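Local coordinates for protein P43 (Trichuris muris, PDB 6QIX) that is the major secreted protein of the whipworm, tethers to matrix and inhibits the function of interleukin-13, at residues C77-R82 against S151-H156; V101-S106 against G169-N174; C244-K249 against Q327-N332; H345-N350 against C356-Y361. All coordinates share one frame; numbering follows the deposited sequence.

Contact 1 (C77-R82 against S151-H156); sequences CSFKFR and SIPKKH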
loop_
_atom_site.group_PDB
_atom_site.type_symbol
_atom_site.label_atom_id
_atom_site.label_comp_id
_atom_site.label_asym_id
_atom_site.label_seq_id
_atom_site.Cartn_x
_atom_site.Cartn_y
_atom_site.Cartn_z
ATOM N N CYS A 77 0.518 15.466 11.721
ATOM C CA CYS A 77 0.980 14.683 10.571
ATOM C C CYS A 77 2.275 15.216 9.948
ATOM O O CYS A 77 2.901 14.513 9.142
ATOM C CB CYS A 77 -0.125 14.622 9.515
ATOM S SG CYS A 77 -1.628 13.757 10.051
ATOM N N SER A 78 2.665 16.446 10.271
ATOM C CA SER A 78 3.930 16.997 9.822
ATOM C C SER A 78 5.062 16.538 10.742
ATOM O O SER A 78 4.878 16.317 11.947
ATOM C CB SER A 78 3.829 18.530 9.788
ATOM O OG SER A 78 5.038 19.126 9.377
ATOM N N PHE A 79 6.254 16.412 10.161
ATOM C CA PHE A 79 7.362 15.816 10.899
ATOM C C PHE A 79 8.686 16.260 10.312
ATOM O O PHE A 79 8.763 16.623 9.144
ATOM C CB PHE A 79 7.294 14.285 10.860
ATOM C CG PHE A 79 7.438 13.717 9.505
ATOM C CD1 PHE A 79 8.677 13.250 9.070
ATOM C CD2 PHE A 79 6.344 13.638 8.641
ATOM C CE1 PHE A 79 8.814 12.688 7.823
ATOM C CE2 PHE A 79 6.486 13.079 7.365
ATOM C CZ PHE A 79 7.718 12.620 6.962
ATOM N N LYS A 80 9.709 16.267 11.160
ATOM C CA LYS A 80 11.097 16.423 10.753
ATOM C C LYS A 80 11.717 15.053 10.562
ATOM O O LYS A 80 11.295 14.083 11.189
ATOM C CB LYS A 80 11.905 17.166 11.801
ATOM C CG LYS A 80 11.311 18.444 12.232
ATOM C CD LYS A 80 12.287 19.132 13.202
ATOM C CE LYS A 80 11.768 20.459 13.681
ATOM N NZ LYS A 80 12.748 21.077 14.588
ATOM N N PHE A 81 12.761 14.999 9.723
ATOM C CA PHE A 81 13.469 13.773 9.365
ATOM C C PHE A 81 14.973 14.027 9.374
ATOM O O PHE A 81 15.445 15.123 9.072
ATOM C CB PHE A 81 12.975 13.293 7.980
ATOM C CG PHE A 81 13.688 12.093 7.409
ATOM C CD1 PHE A 81 13.314 10.800 7.779
ATOM C CD2 PHE A 81 14.657 12.253 6.431
ATOM C CE1 PHE A 81 13.928 9.695 7.210
ATOM C CE2 PHE A 81 15.281 11.139 5.865
ATOM C CZ PHE A 81 14.916 9.873 6.258
ATOM N N ARG A 82 15.729 12.984 9.700
ATOM C CA ARG A 82 17.171 13.016 9.508
ATOM C C ARG A 82 17.627 11.627 9.111
ATOM O O ARG A 82 16.943 10.637 9.368
ATOM C CB ARG A 82 17.921 13.510 10.753
ATOM C CG ARG A 82 17.908 12.589 11.945
ATOM C CD ARG A 82 18.823 13.175 13.046
ATOM N NE ARG A 82 18.813 12.365 14.257
ATOM C CZ ARG A 82 19.630 12.548 15.288
ATOM N NH1 ARG A 82 20.534 13.533 15.260
ATOM N NH2 ARG A 82 19.535 11.752 16.352
ATOM N N SER A 151 7.989 4.805 9.343
ATOM C CA SER A 151 8.337 5.930 10.195
ATOM C C SER A 151 7.499 7.162 9.875
ATOM O O SER A 151 7.391 8.065 10.725
ATOM C CB SER A 151 9.838 6.239 10.076
ATOM O OG SER A 151 10.192 6.713 8.799
ATOM N N ILE A 152 6.862 7.200 8.708
ATOM C CA ILE A 152 5.944 8.308 8.388
ATOM C C ILE A 152 4.754 8.267 9.343
ATOM O O ILE A 152 4.203 7.169 9.601
ATOM C CB ILE A 152 5.469 8.216 6.924
ATOM C CG1 ILE A 152 6.643 7.938 5.988
ATOM C CG2 ILE A 152 4.689 9.460 6.525
ATOM C CD1 ILE A 152 7.417 9.122 5.560
ATOM N N PRO A 153 4.276 9.409 9.847
ATOM C CA PRO A 153 3.139 9.390 10.784
ATOM C C PRO A 153 1.903 8.742 10.166
ATOM O O PRO A 153 1.551 9.001 9.011
ATOM C CB PRO A 153 2.920 10.885 11.105
ATOM C CG PRO A 153 4.237 11.506 10.869
ATOM C CD PRO A 153 4.882 10.748 9.738
ATOM N N LYS A 154 1.249 7.866 10.940
ATOM C CA LYS A 154 0.145 7.064 10.427
ATOM C C LYS A 154 -1.181 7.794 10.561
ATOM O O LYS A 154 -1.491 8.380 11.605
ATOM C CB LYS A 154 0.118 5.737 11.162
ATOM C CG LYS A 154 1.347 4.871 10.855
ATOM C CD LYS A 154 1.161 3.479 11.351
ATOM C CE LYS A 154 2.309 2.597 10.906
ATOM N NZ LYS A 154 3.506 2.950 11.677
ATOM N N LYS A 155 -1.965 7.773 9.500
ATOM C CA LYS A 155 -3.190 8.567 9.465
ATOM C C LYS A 155 -4.370 7.805 10.063
ATOM O O LYS A 155 -4.467 6.572 9.950
ATOM C CB LYS A 155 -3.526 9.001 8.028
ATOM C CG LYS A 155 -2.759 10.205 7.524
ATOM C CD LYS A 155 -1.328 9.770 7.315
ATOM C CE LYS A 155 -0.521 10.710 6.479
ATOM N NZ LYS A 155 0.977 10.556 6.746
ATOM N N HIS A 156 -5.230 8.555 10.753
ATOM C CA HIS A 156 -6.466 8.088 11.386
ATOM C C HIS A 156 -7.562 9.065 10.970
ATOM O O HIS A 156 -7.553 10.224 11.394
ATOM C CB HIS A 156 -6.326 8.033 12.906
ATOM C CG HIS A 156 -5.109 7.258 13.381
ATOM N ND1 HIS A 156 -4.935 5.908 13.133
ATOM C CD2 HIS A 156 -4.015 7.651 14.072
ATOM C CE1 HIS A 156 -3.797 5.504 13.671
ATOM N NE2 HIS A 156 -3.220 6.543 14.249
HETATM O O HOH W 1 2.512 12.528 7.273
#
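The ammonium nitrogen of K155 reaches C77 through a single water, which accepts from K155 NZ and donates to the carbonyl oxygen of C77. The same nitrogen donates to the backbone of its own segment, K155 NZ lying 2.8 Å from P153 O and in the plane of that carbonyl; outside the segments it also meets Y37 OH and a bound diethylene glycol, probably from the crystallisation liquor. The direct contacts are van der Waals in kind, P153 packing on a carbonyl and a phenyl ring: P153 CG is 3.7 Å from C77 O, and P153 CD comes to 3.4 Å of F79 CD2, approaching the ring at a slant. At the far end of that ring I152 CD1 touches F79 CZ at 3.8 Å. A chi1 of 64° sets the F79 ring between its own N and carbonyl carbon, with C77 O in plane at the ring edge. M42 of helix 39-49 and V99 of strand 95-101 also pack on F79. The C77-C168 disulfide ties the same spot to strand 163-168. The arrangement is a buried, disulfide-linked junction at which the loop entering strand 155-160 packs on the antiparallel hairpin of strands 79-85 and 95-101.

Contact 2 (V101-S106 against G169-N174); sequences VCHDHS and GDYEPN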
loop_
_atom_site.group_PDB
_atom_site.type_symbol
_atom_site.label_atom_id
_atom_site.label_comp_id
_atom_site.label_asym_id
_atom_site.label_seq_id
_atom_site.Cartn_x
_atom_site.Cartn_y
_atom_site.Cartn_z
ATOM N N VAL A 101 7.845 14.077 15.217
ATOM C CA VAL A 101 6.601 14.734 14.848
ATOM C C VAL A 101 6.644 16.196 15.272
ATOM O O VAL A 101 7.155 16.549 16.340
ATOM C CB VAL A 101 5.410 14.018 15.505
ATOM C CG1 VAL A 101 4.174 14.825 15.353
ATOM C CG2 VAL A 101 5.201 12.624 14.916
ATOM N N CYS A 102 6.068 17.046 14.444
ATOM C CA CYS A 102 5.913 18.468 14.734
ATOM C C CYS A 102 4.510 18.672 15.311
ATOM O O CYS A 102 3.557 18.914 14.586
ATOM C CB CYS A 102 6.145 19.293 13.471
ATOM S SG CYS A 102 7.850 19.200 12.869
ATOM N N HIS A 103 4.389 18.570 16.637
ATOM C CA HIS A 103 3.093 18.703 17.292
ATOM C C HIS A 103 2.580 20.145 17.356
ATOM O O HIS A 103 1.419 20.367 17.722
ATOM C CB HIS A 103 3.190 18.138 18.714
ATOM C CG HIS A 103 3.460 16.666 18.773
ATOM N ND1 HIS A 103 2.507 15.721 18.470
ATOM C CD2 HIS A 103 4.575 15.979 19.117
ATOM C CE1 HIS A 103 3.013 14.513 18.648
ATOM N NE2 HIS A 103 4.273 14.642 19.026
ATOM N N ASP A 104 3.396 21.131 16.999
ATOM C CA ASP A 104 2.872 22.487 16.889
ATOM C C ASP A 104 1.746 22.561 15.861
ATOM O O ASP A 104 0.813 23.349 16.013
ATOM C CB ASP A 104 3.989 23.473 16.523
ATOM C CG ASP A 104 4.939 23.758 17.678
ATOM O OD1 ASP A 104 4.613 23.465 18.866
ATOM O OD2 ASP A 104 6.019 24.302 17.397
ATOM N N HIS A 105 1.803 21.759 14.811
ATOM C CA HIS A 105 0.754 21.808 13.789
ATOM C C HIS A 105 -0.271 20.744 14.122
ATOM O O HIS A 105 -0.244 19.624 13.601
ATOM C CB HIS A 105 1.332 21.645 12.406
ATOM C CG HIS A 105 2.082 22.847 11.957
ATOM N ND1 HIS A 105 3.428 22.816 11.684
ATOM C CD2 HIS A 105 1.685 24.125 11.768
ATOM C CE1 HIS A 105 3.827 24.018 11.311
ATOM N NE2 HIS A 105 2.788 24.833 11.359
ATOM N N SER A 106 -1.222 21.137 14.977
ATOM C CA SER A 106 -2.091 20.201 15.671
ATOM C C SER A 106 -3.557 20.321 15.279
ATOM O O SER A 106 -4.360 19.459 15.672
ATOM C CB SER A 106 -1.948 20.434 17.180
ATOM O OG SER A 106 -2.130 21.823 17.451
ATOM N N GLY A 169 -0.720 9.350 14.118
ATOM C CA GLY A 169 0.102 8.773 15.183
ATOM C C GLY A 169 -0.681 8.543 16.467
ATOM O O GLY A 169 -1.688 7.842 16.453
ATOM N N ASP A 170 -0.179 9.064 17.603
ATOM C CA ASP A 170 -0.876 8.926 18.876
ATOM C C ASP A 170 -2.176 9.741 18.968
ATOM O O ASP A 170 -2.891 9.640 19.986
ATOM C CB ASP A 170 0.065 9.358 20.014
ATOM C CG ASP A 170 1.338 8.525 20.106
ATOM O OD1 ASP A 170 1.374 7.354 19.668
ATOM O OD2 ASP A 170 2.329 9.048 20.666
ATOM N N TYR A 171 -2.463 10.591 17.984
ATOM C CA TYR A 171 -3.652 11.428 17.974
ATOM C C TYR A 171 -4.673 10.873 16.997
ATOM O O TYR A 171 -4.314 10.381 15.923
ATOM C CB TYR A 171 -3.283 12.896 17.618
ATOM C CG TYR A 171 -2.543 13.559 18.757
ATOM C CD1 TYR A 171 -3.217 14.342 19.691
ATOM C CD2 TYR A 171 -1.185 13.399 18.918
ATOM C CE1 TYR A 171 -2.562 14.895 20.735
ATOM C CE2 TYR A 171 -0.527 13.967 19.981
ATOM C CZ TYR A 171 -1.220 14.712 20.874
ATOM O OH TYR A 171 -0.582 15.317 21.950
ATOM N N GLU A 172 -5.955 10.986 17.379
ATOM C CA GLU A 172 -7.089 10.546 16.585
ATOM C C GLU A 172 -8.185 11.600 16.649
ATOM O O GLU A 172 -8.249 12.372 17.612
ATOM C CB GLU A 172 -7.635 9.202 17.119
ATOM C CG GLU A 172 -6.550 8.105 17.133
ATOM C CD GLU A 172 -6.988 6.740 17.622
ATOM O OE1 GLU A 172 -8.200 6.571 17.941
ATOM O OE2 GLU A 172 -6.091 5.825 17.670
ATOM N N PRO A 173 -9.060 11.646 15.650
ATOM C CA PRO A 173 -10.156 12.633 15.716
ATOM C C PRO A 173 -11.026 12.377 16.925
ATOM O O PRO A 173 -11.259 11.221 17.307
ATOM C CB PRO A 173 -10.919 12.409 14.412
ATOM C CG PRO A 173 -9.886 11.700 13.501
ATOM C CD PRO A 173 -9.148 10.820 14.449
ATOM N N ASN A 174 -11.473 13.472 17.564
ATOM C CA ASN A 174 -12.542 13.317 18.534
ATOM C C ASN A 174 -13.824 12.927 17.803
ATOM O O ASN A 174 -13.881 12.864 16.568
ATOM C CB ASN A 174 -12.751 14.590 19.375
ATOM C CG ASN A 174 -13.123 15.821 18.562
ATOM O OD1 ASN A 174 -13.335 15.802 17.341
ATOM N ND2 ASN A 174 -13.218 16.943 19.294
#
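H103 and Y171 touch at the margins of their rings without stacking, and they alone carry the contact. The close part is small: CE2 of Y171 sits 3.8 Å from both H103 ND1 and H103 CE1, with the ring centroids 5.7 Å apart and the planes inclined at 55°. The imidazole leaves its backbone on the side of the H103 N, opposite the carbonyl carbon (chi1 -65°), and in this position it is backed within its own segment by V101, whose CG1 lies 3.5 Å above the plane of the H103 ring, over its centre. H76, from outside the two segments, completes the cluster: its ring stacks with that of Y171, and H103 ND1, one of the two atoms next to Y171 CE2, is hydrogen-bonded to H76 ND1. Elsewhere the contact is loose. H103 is exposed, no hydrogen bond joins the segments, and only 71 Å² is buried in all. Just before H103, C102 is disulfide-bonded to C34, which anchors the start of the loop. The result is a small surface aromatic cluster, linking the loop that follows strand 95-101 to the approach to the short hairpin of strands 172-173 and 180-181.

Contact 3 (C244-K249 against Q327-N332); sequences CSFRVK and QLPYSN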
loop_
_atom_site.group_PDB
_atom_site.type_symbol
_atom_site.label_atom_id
_atom_site.label_comp_id
_atom_site.label_asym_id
_atom_site.label_seq_id
_atom_site.Cartn_x
_atom_site.Cartn_y
_atom_site.Cartn_z
ATOM N N CYS A 244 1.225 -11.231 -11.638
ATOM C CA CYS A 244 -0.063 -11.102 -10.950
ATOM C C CYS A 244 -0.230 -12.123 -9.820
ATOM O O CYS A 244 -0.878 -11.822 -8.799
ATOM C CB CYS A 244 -1.214 -11.226 -11.982
ATOM S SG CYS A 244 -1.252 -9.830 -13.129
ATOM N N SER A 245 0.333 -13.322 -9.986
ATOM C CA SER A 245 0.391 -14.296 -8.881
ATOM C C SER A 245 1.343 -13.797 -7.800
ATOM O O SER A 245 2.314 -13.107 -8.072
ATOM C CB SER A 245 0.829 -15.662 -9.418
ATOM O OG SER A 245 0.724 -16.649 -8.418
ATOM N N PHE A 246 1.044 -14.134 -6.542
ATOM C CA PHE A 246 1.777 -13.553 -5.420
ATOM C C PHE A 246 1.704 -14.475 -4.224
ATOM O O PHE A 246 0.766 -15.267 -4.082
ATOM C CB PHE A 246 1.231 -12.162 -5.009
ATOM C CG PHE A 246 -0.187 -12.195 -4.530
ATOM C CD1 PHE A 246 -0.460 -12.127 -3.192
ATOM C CD2 PHE A 246 -1.237 -12.311 -5.411
ATOM C CE1 PHE A 246 -1.755 -12.160 -2.728
ATOM C CE2 PHE A 246 -2.531 -12.350 -4.939
ATOM C CZ PHE A 246 -2.777 -12.300 -3.566
ATOM N N ARG A 247 2.707 -14.333 -3.377
ATOM C CA ARG A 247 2.789 -14.986 -2.074
ATOM C C ARG A 247 2.418 -14.008 -0.975
ATOM O O ARG A 247 2.606 -12.798 -1.107
ATOM C CB ARG A 247 4.198 -15.512 -1.822
ATOM C CG ARG A 247 4.773 -16.341 -2.970
ATOM C CD ARG A 247 6.274 -16.608 -2.709
ATOM N NE ARG A 247 6.929 -17.376 -3.774
ATOM C CZ ARG A 247 6.891 -18.706 -3.923
ATOM N NH1 ARG A 247 6.234 -19.435 -3.081
ATOM N NH2 ARG A 247 7.517 -19.301 -4.950
ATOM N N VAL A 248 1.940 -14.559 0.135
ATOM C CA VAL A 248 1.625 -13.765 1.320
ATOM C C VAL A 248 2.414 -14.269 2.525
ATOM O O VAL A 248 2.731 -15.458 2.666
ATOM C CB VAL A 248 0.118 -13.752 1.641
ATOM C CG1 VAL A 248 -0.756 -13.139 0.473
ATOM C CG2 VAL A 248 -0.357 -15.145 1.928
ATOM N N LYS A 249 2.669 -13.325 3.421
ATOM C CA LYS A 249 3.294 -13.582 4.726
ATOM C C LYS A 249 2.483 -12.870 5.792
ATOM O O LYS A 249 2.114 -11.713 5.603
ATOM C CB LYS A 249 4.725 -13.061 4.734
ATOM C CG LYS A 249 5.478 -13.301 6.008
ATOM C CD LYS A 249 6.938 -12.896 5.880
ATOM C CE LYS A 249 7.718 -13.896 5.043
ATOM N NZ LYS A 249 9.171 -13.910 5.351
ATOM N N GLN A 327 -3.557 -5.524 -1.261
ATOM C CA GLN A 327 -2.602 -6.524 -1.732
ATOM C C GLN A 327 -3.144 -7.329 -2.894
ATOM O O GLN A 327 -2.397 -8.103 -3.498
ATOM C CB GLN A 327 -2.212 -7.492 -0.613
ATOM C CG GLN A 327 -1.774 -6.837 0.647
ATOM C CD GLN A 327 -0.718 -5.817 0.456
ATOM O OE1 GLN A 327 0.257 -6.021 -0.275
ATOM N NE2 GLN A 327 -0.868 -4.694 1.169
ATOM N N LEU A 328 -4.421 -7.166 -3.244
ATOM C CA LEU A 328 -4.933 -7.888 -4.404
ATOM C C LEU A 328 -4.191 -7.451 -5.671
ATOM O O LEU A 328 -3.767 -6.300 -5.791
ATOM C CB LEU A 328 -6.421 -7.654 -4.580
ATOM C CG LEU A 328 -7.251 -8.445 -3.559
ATOM C CD1 LEU A 328 -8.710 -8.019 -3.687
ATOM C CD2 LEU A 328 -7.145 -9.974 -3.759
ATOM N N PRO A 329 -4.081 -8.327 -6.649
ATOM C CA PRO A 329 -3.452 -7.942 -7.917
ATOM C C PRO A 329 -4.200 -6.809 -8.602
ATOM O O PRO A 329 -5.416 -6.835 -8.705
ATOM C CB PRO A 329 -3.524 -9.234 -8.748
ATOM C CG PRO A 329 -3.709 -10.361 -7.729
ATOM C CD PRO A 329 -4.512 -9.740 -6.621
ATOM N N TYR A 330 -3.450 -5.822 -9.091
ATOM C CA TYR A 330 -3.973 -4.651 -9.778
ATOM C C TYR A 330 -3.354 -4.605 -11.172
ATOM O O TYR A 330 -2.145 -4.408 -11.317
ATOM C CB TYR A 330 -3.632 -3.390 -8.982
ATOM C CG TYR A 330 -4.033 -2.061 -9.620
ATOM C CD1 TYR A 330 -5.019 -1.281 -9.044
ATOM C CD2 TYR A 330 -3.389 -1.558 -10.754
ATOM C CE1 TYR A 330 -5.374 -0.070 -9.595
ATOM C CE2 TYR A 330 -3.744 -0.341 -11.308
ATOM C CZ TYR A 330 -4.731 0.398 -10.720
ATOM O OH TYR A 330 -5.132 1.629 -11.220
ATOM N N SER A 331 -4.181 -4.736 -12.195
ATOM C CA SER A 331 -3.680 -4.907 -13.548
ATOM C C SER A 331 -3.670 -3.587 -14.328
ATOM O O SER A 331 -4.501 -2.684 -14.125
ATOM C CB SER A 331 -4.540 -5.924 -14.300
ATOM O OG SER A 331 -5.868 -5.475 -14.290
ATOM N N ASN A 332 -2.742 -3.514 -15.268
ATOM C CA ASN A 332 -2.777 -2.558 -16.361
ATOM C C ASN A 332 -2.671 -3.374 -17.638
ATOM O O ASN A 332 -1.844 -4.301 -17.715
ATOM C CB ASN A 332 -1.618 -1.577 -16.288
ATOM C CG ASN A 332 -1.300 -1.162 -14.861
ATOM O OD1 ASN A 332 -1.828 -0.163 -14.370
ATOM N ND2 ASN A 332 -0.427 -1.956 -14.179
#
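C244 opens the contact by laying its backbone carbonyl against the ring of P329, with C244 O 3.4 Å from P329 CG and 3.7 Å from P329 CB. Its side chain adds a looser apolar touch, C244 CB to P329 CB at 4.4 Å, while its sulfur is committed to the disulfide with C344 on strand 339-344. S245 turns away from the second segment. F246 then points back and does most of the remaining packing. Its ring is folded over its own backbone (chi1 63°), an orientation in which C244 O lies in the ring plane at one edge. P329 crosses this side chain at about a right angle, and P329 CG approaches F246 CE2 to 3.6 Å, on a slant to the ring. The other touch is over a face: the carbonyl oxygen of Q327 stands 4.1 Å above the F246 plane, offset toward the rim, with CE1 its nearest ring atom. K266 links the two groups, since its NZ is hydrogen-bonded to Q327 O and it also makes a cation-pi contact with F246. Beyond F246 the strand runs on away from 327-332, with V248 packing on helix 205-216. At the centre a proline is laid across a cysteine carbonyl and the adjoining phenylalanine ring, where the antiparallel hairpin of strands 246-252 and 262-268 abuts the loop entering strand 331-336, in a largely buried junction tied by the C244-C344 disulfide.

Contact 4 (H345-N350 against C356-Y361); sequences HPYEPN and CVVKEY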
loop_
_atom_site.group_PDB
_atom_site.type_symbol
_atom_site.label_atom_id
_atom_site.label_comp_id
_atom_site.label_asym_id
_atom_site.label_seq_id
_atom_site.Cartn_x
_atom_site.Cartn_y
_atom_site.Cartn_z
ATOM N N HIS A 345 0.696 -4.421 -11.017
ATOM C CA HIS A 345 1.520 -3.526 -10.236
ATOM C C HIS A 345 2.452 -4.341 -9.335
ATOM O O HIS A 345 1.981 -5.245 -8.627
ATOM C CB HIS A 345 0.591 -2.627 -9.397
ATOM C CG HIS A 345 1.309 -1.570 -8.630
ATOM N ND1 HIS A 345 1.764 -0.420 -9.229
ATOM C CD2 HIS A 345 1.717 -1.516 -7.338
ATOM C CE1 HIS A 345 2.365 0.333 -8.329
ATOM N NE2 HIS A 345 2.356 -0.314 -7.171
ATOM N N PRO A 346 3.747 -3.990 -9.254
ATOM C CA PRO A 346 4.388 -2.757 -9.767
ATOM C C PRO A 346 4.922 -2.850 -11.206
ATOM O O PRO A 346 5.753 -2.039 -11.631
ATOM C CB PRO A 346 5.547 -2.543 -8.802
ATOM C CG PRO A 346 5.948 -3.947 -8.438
ATOM C CD PRO A 346 4.622 -4.722 -8.332
ATOM N N TYR A 347 4.420 -3.814 -11.966
ATOM C CA TYR A 347 4.761 -3.972 -13.377
ATOM C C TYR A 347 3.665 -3.408 -14.278
ATOM O O TYR A 347 2.526 -3.234 -13.868
ATOM C CB TYR A 347 4.986 -5.453 -13.690
ATOM C CG TYR A 347 6.139 -6.087 -12.919
ATOM C CD1 TYR A 347 7.407 -6.200 -13.506
ATOM C CD2 TYR A 347 5.970 -6.563 -11.614
ATOM C CE1 TYR A 347 8.462 -6.805 -12.820
ATOM C CE2 TYR A 347 7.011 -7.137 -10.932
ATOM C CZ TYR A 347 8.252 -7.247 -11.532
ATOM O OH TYR A 347 9.292 -7.813 -10.824
ATOM N N GLU A 348 4.037 -3.117 -15.526
ATOM C CA GLU A 348 3.095 -2.669 -16.542
ATOM C C GLU A 348 3.532 -3.245 -17.888
ATOM O O GLU A 348 4.700 -3.585 -18.065
ATOM C CB GLU A 348 3.052 -1.136 -16.600
ATOM C CG GLU A 348 4.405 -0.522 -17.017
ATOM C CD GLU A 348 4.482 1.025 -16.970
ATOM O OE1 GLU A 348 3.477 1.730 -16.726
ATOM O OE2 GLU A 348 5.593 1.542 -17.170
ATOM N N PRO A 349 2.628 -3.324 -18.851
ATOM C CA PRO A 349 3.073 -3.807 -20.171
ATOM C C PRO A 349 4.098 -2.854 -20.765
ATOM O O PRO A 349 4.001 -1.630 -20.608
ATOM C CB PRO A 349 1.789 -3.862 -21.005
ATOM C CG PRO A 349 0.659 -3.900 -19.997
ATOM C CD PRO A 349 1.163 -3.106 -18.792
ATOM N N ASN A 350 5.082 -3.432 -21.473
ATOM C CA ASN A 350 5.978 -2.645 -22.312
ATOM C C ASN A 350 5.193 -2.094 -23.527
ATOM O O ASN A 350 3.997 -2.321 -23.692
ATOM C CB ASN A 350 7.199 -3.490 -22.708
ATOM C CG ASN A 350 6.873 -4.590 -23.683
ATOM O OD1 ASN A 350 5.718 -4.792 -24.062
ATOM N ND2 ASN A 350 7.910 -5.351 -24.075
ATOM N N CYS A 356 6.449 -7.652 -19.580
ATOM C CA CYS A 356 6.165 -6.843 -18.402
ATOM C C CYS A 356 7.435 -6.167 -17.908
ATOM O O CYS A 356 8.502 -6.807 -17.802
ATOM C CB CYS A 356 5.580 -7.702 -17.278
ATOM S SG CYS A 356 3.941 -8.415 -17.648
ATOM N N VAL A 357 7.314 -4.875 -17.580
ATOM C CA VAL A 357 8.439 -4.066 -17.139
ATOM C C VAL A 357 8.041 -3.312 -15.880
ATOM O O VAL A 357 6.853 -3.063 -15.641
ATOM C CB VAL A 357 8.892 -3.062 -18.221
ATOM C CG1 VAL A 357 9.351 -3.776 -19.431
ATOM C CG2 VAL A 357 7.770 -2.095 -18.597
ATOM N N VAL A 358 9.043 -2.968 -15.056
ATOM C CA VAL A 358 8.760 -2.289 -13.787
ATOM C C VAL A 358 8.373 -0.856 -14.090
ATOM O O VAL A 358 8.977 -0.204 -14.961
ATOM C CB VAL A 358 9.970 -2.342 -12.842
ATOM C CG1 VAL A 358 9.675 -1.586 -11.550
ATOM C CG2 VAL A 358 10.311 -3.788 -12.537
ATOM N N LYS A 359 7.326 -0.369 -13.426
ATOM C CA LYS A 359 6.960 1.035 -13.551
ATOM C C LYS A 359 8.118 1.951 -13.140
ATOM O O LYS A 359 8.872 1.658 -12.202
ATOM C CB LYS A 359 5.734 1.305 -12.700
ATOM C CG LYS A 359 4.436 0.716 -13.246
ATOM C CD LYS A 359 3.247 1.130 -12.338
ATOM C CE LYS A 359 1.982 0.311 -12.666
ATOM N NZ LYS A 359 0.851 0.591 -11.663
ATOM N N GLU A 360 8.258 3.083 -13.849
ATOM C CA GLU A 360 9.476 3.874 -13.703
ATOM C C GLU A 360 9.667 4.353 -12.267
ATOM O O GLU A 360 10.792 4.346 -11.751
ATOM C CB GLU A 360 9.476 5.068 -14.652
ATOM C CG GLU A 360 10.800 5.790 -14.652
ATOM C CD GLU A 360 11.922 5.022 -15.357
ATOM O OE1 GLU A 360 11.652 4.031 -16.100
ATOM O OE2 GLU A 360 13.100 5.443 -15.186
ATOM N N TYR A 361 8.589 4.782 -11.608
ATOM C CA TYR A 361 8.768 5.339 -10.274
ATOM C C TYR A 361 9.049 4.258 -9.244
ATOM O O TYR A 361 9.426 4.599 -8.123
ATOM C CB TYR A 361 7.548 6.179 -9.835
ATOM C CG TYR A 361 6.242 5.435 -9.708
ATOM C CD1 TYR A 361 5.905 4.738 -8.547
ATOM C CD2 TYR A 361 5.330 5.440 -10.747
ATOM C CE1 TYR A 361 4.728 4.063 -8.460
ATOM C CE2 TYR A 361 4.142 4.781 -10.647
ATOM C CZ TYR A 361 3.849 4.089 -9.515
ATOM O OH TYR A 361 2.644 3.430 -9.427
HETATM O O HOH W 2 6.270 3.697 -15.898
HETATM O O HOH W 3 8.395 1.247 -17.327
#
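H345 and K359 meet at about a right angle, the extended lysine chain bringing its ammonium group to the rim of the imidazole. K359 NZ donates to H345 ND1 at 2.8 Å and lies only 14° out of the ring plane, while H345 NE2 is hydrogen-bonded to K127 O; with CG anti to the backbone N (chi1 -175°) and both nitrogens engaged, rotation of the ring is restrained. Y361 also crosses H345 nearly perpendicularly, its OH 3.3 Å from H345 CE1 at the ring edge. E348 slants across the stem of K359 and makes no salt bridge with it: E348 CD packs on K359 CG at 3.7 Å, and E348 OE2 takes two waters, one leading to E360 N and the other to V358 O. Y347 meets V358 obliquely, Y347 CE1 touching V358 CG2 at 3.5 Å, and its ring stacks with F243. The backbones lock this arrangement in register. E348 and V357 form a hydrogen-bonded pair, E348 N to V357 O at 2.8 Å and V357 N to E348 O at 3.0 Å, and K359 N adds a bond to P346 O at 2.9 Å. This is a two-stranded antiparallel beta hairpin, 347-349 with 356-358, whose second strand is tied by C343-C356 to strand 339-344.

How the contacts relate
Contacts 1 and 3 are buried, and both place a proline against a cysteine carbonyl and a phenylalanine; their centres lie about 27 Å apart on opposite sides of the chain's centre, consistent with an internally duplicated architecture. A water-linked lysine distinguishes contact 1, a face-on carbonyl contact 3. Contact 2 is a sparse, exposed aromatic meeting, whereas contact 4, partly buried, depends on backbone pairing and a lysine-histidine bond. Contact 2 adjoins contact 1 through probable hydrogen bonds between K154 O and G169 N and between S78 O and C102 N; contact 4 adjoins contact 3 through another, Y330 O with H345 N. Each neighbouring pair is thus joined by direct backbone contacts.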